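Local atomic coordinates of protein-tyrosine-phosphatase PTP1 (Arabidopsis thaliana, PDB entry 6KRW), a protein that removes phosphate from tyrosine residues of proteins, including the MAP kinase MPK6, and thereby helps to modulate plant defence responses. Residues D28-E33 with F290-I295. Sequence-based numbering, arbitrary orientation.
Sequences DSIAHE and FCYNAI
Ile30 lies over one face of the Tyr292 ring, and Glu33, one turn further along helix 27-39, accepts a hydrogen bond from its phenol hydroxyl. From Ile30 the CG1 methylene presses on the ring in a CH-pi contact, 3.9 Å from the centroid of Tyr292. It sits only 14° off the ring normal. With CG1 beside the backbone N (chi1 -63°), its terminal CD1 also lies on the ring. Ile30 CD1 reaches on toward the root of the ring, 3.8 Å from Tyr292 CG. The CG2 methyl of Ile30, the other branch, comes within 3.7 Å of Tyr292 CD2. Glu33 stretches out beyond CG and approaches the ring edge near its plane. Its OE2 accepts a 2.6 Å hydrogen bond from Tyr292 OH on the syn lone pair. Carboxylate and ring planes are turned 35° apart. Beyond this pair, Glu33 OE2 also bonds the hydroxyl of Tyr288, whose ring meets Tyr292 edge-to-face, and OE1 forms a salt bridge with Lys23 of helix 7-24. A phenylalanine in place of Tyr292 would probably leave Glu33 OE2 without one of its two phenol partners and the carboxylate less firmly fixed. The contact thus ties helix 27-39, the second helix of the chain, to helix 285-303, away from the active site; two phenols and a lysine around one carboxylate would probably favour its ionised form and hold it against rotation.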
loop_
_atom_site.group_PDB
_atom_site.type_symbol
_atom_site.label_atom_id
_atom_site.label_comp_id
_atom_site.label_asym_id
_atom_site.label_seq_id
_atom_site.Cartn_x
_atom_site.Cartn_y
_atom_site.Cartn_z
ATOM N N ASP A 28 23.211 12.800 5.423
ATOM C CA ASP A 28 23.161 12.885 6.905
ATOM C C ASP A 28 21.805 13.466 7.331
ATOM O O ASP A 28 21.311 13.060 8.402
ATOM C CB ASP A 28 24.336 13.682 7.475
ATOM C CG ASP A 28 25.679 12.969 7.371
ATOM O OD1 ASP A 28 25.713 11.830 6.874
ATOM O OD2 ASP A 28 26.699 13.557 7.791
ATOM N N SER A 29 21.205 14.368 6.536
ATOM C CA SER A 29 19.899 14.982 6.895
ATOM C C SER A 29 18.801 13.918 6.871
ATOM O O SER A 29 17.947 13.875 7.764
ATOM C CB SER A 29 19.557 16.162 6.020
ATOM O OG SER A 29 19.309 15.749 4.679
ATOM N N ILE A 30 18.848 13.050 5.881
ATOM C CA ILE A 30 17.854 11.954 5.726
ATOM C C ILE A 30 18.028 10.948 6.866
ATOM O O ILE A 30 17.021 10.532 7.442
ATOM C CB ILE A 30 18.017 11.284 4.355
ATOM C CG1 ILE A 30 17.732 12.284 3.235
ATOM C CG2 ILE A 30 17.168 10.026 4.266
ATOM C CD1 ILE A 30 18.102 11.780 1.858
ATOM N N ALA A 31 19.262 10.560 7.166
ATOM C CA ALA A 31 19.535 9.581 8.242
ATOM C C ALA A 31 19.003 10.139 9.568
ATOM O O ALA A 31 18.385 9.362 10.330
ATOM C CB ALA A 31 21.006 9.246 8.318
ATOM N N HIS A 32 19.255 11.434 9.812
ATOM C CA HIS A 32 18.821 12.119 11.060
ATOM C C HIS A 32 17.297 12.058 11.151
ATOM O O HIS A 32 16.774 11.801 12.259
ATOM C CB HIS A 32 19.346 13.562 11.099
ATOM C CG HIS A 32 19.210 14.221 12.428
ATOM N ND1 HIS A 32 18.138 15.029 12.751
ATOM C CD2 HIS A 32 20.024 14.219 13.504
ATOM C CE1 HIS A 32 18.291 15.488 13.974
ATOM N NE2 HIS A 32 19.441 15.009 14.460
ATOM N N GLU A 33 16.597 12.308 10.047
ATOM C CA GLU A 33 15.113 12.242 10.065
ATOM C C GLU A 33 14.672 10.846 10.516
ATOM O O GLU A 33 13.767 10.724 11.371
ATOM C CB GLU A 33 14.510 12.581 8.704
ATOM C CG GLU A 33 14.692 14.017 8.270
ATOM C CD GLU A 33 14.159 14.352 6.888
ATOM O OE1 GLU A 33 14.123 15.541 6.536
ATOM O OE2 GLU A 33 13.809 13.408 6.149
ATOM N N PHE A 290 15.183 4.967 0.143
ATOM C CA PHE A 290 14.564 4.560 -1.146
ATOM C C PHE A 290 13.376 5.476 -1.460
ATOM O O PHE A 290 13.168 5.828 -2.608
ATOM C CB PHE A 290 14.183 3.083 -1.101
ATOM C CG PHE A 290 13.608 2.548 -2.386
ATOM C CD1 PHE A 290 14.438 2.153 -3.428
ATOM C CD2 PHE A 290 12.245 2.432 -2.569
ATOM C CE1 PHE A 290 13.898 1.670 -4.613
ATOM C CE2 PHE A 290 11.706 1.947 -3.751
ATOM C CZ PHE A 290 12.545 1.560 -4.782
ATOM N N CYS A 291 12.611 5.880 -0.424
ATOM C CA CYS A 291 11.499 6.843 -0.618
ATOM C C CYS A 291 12.056 8.104 -1.273
ATOM O O CYS A 291 11.523 8.573 -2.246
ATOM C CB CYS A 291 10.884 7.312 0.703
ATOM S SG CYS A 291 9.874 6.098 1.560
ATOM N N TYR A 292 13.128 8.657 -0.700
ATOM C CA TYR A 292 13.701 9.916 -1.228
ATOM C C TYR A 292 14.173 9.701 -2.672
ATOM O O TYR A 292 13.882 10.519 -3.530
ATOM C CB TYR A 292 14.868 10.378 -0.371
ATOM C CG TYR A 292 14.484 11.326 0.737
ATOM C CD1 TYR A 292 14.332 12.668 0.467
ATOM C CD2 TYR A 292 14.298 10.888 2.034
ATOM C CE1 TYR A 292 13.987 13.566 1.451
ATOM C CE2 TYR A 292 13.960 11.783 3.038
ATOM C CZ TYR A 292 13.802 13.115 2.738
ATOM O OH TYR A 292 13.454 14.054 3.692
ATOM N N ASN A 293 14.872 8.592 -2.921
ATOM C CA ASN A 293 15.446 8.341 -4.268
ATOM C C ASN A 293 14.309 8.193 -5.272
ATOM O O ASN A 293 14.413 8.766 -6.367
ATOM C CB ASN A 293 16.350 7.116 -4.216
ATOM C CG ASN A 293 17.666 7.404 -3.538
ATOM O OD1 ASN A 293 18.228 8.470 -3.716
ATOM N ND2 ASN A 293 18.202 6.440 -2.816
ATOM N N ALA A 294 13.259 7.455 -4.914
ATOM C CA ALA A 294 12.149 7.235 -5.861
ATOM C C ALA A 294 11.455 8.571 -6.117
ATOM O O ALA A 294 11.000 8.832 -7.228
ATOM C CB ALA A 294 11.186 6.186 -5.361
ATOM N N ILE A 295 11.238 9.367 -5.063
ATOM C CA ILE A 295 10.529 10.658 -5.257
ATOM C C ILE A 295 11.374 11.584 -6.143
ATOM O O ILE A 295 10.822 12.204 -7.059
ATOM C CB ILE A 295 10.225 11.289 -3.886
ATOM C CG1 ILE A 295 9.141 10.501 -3.152
ATOM C CG2 ILE A 295 9.835 12.751 -4.036
ATOM C CD1 ILE A 295 9.073 10.743 -1.650
#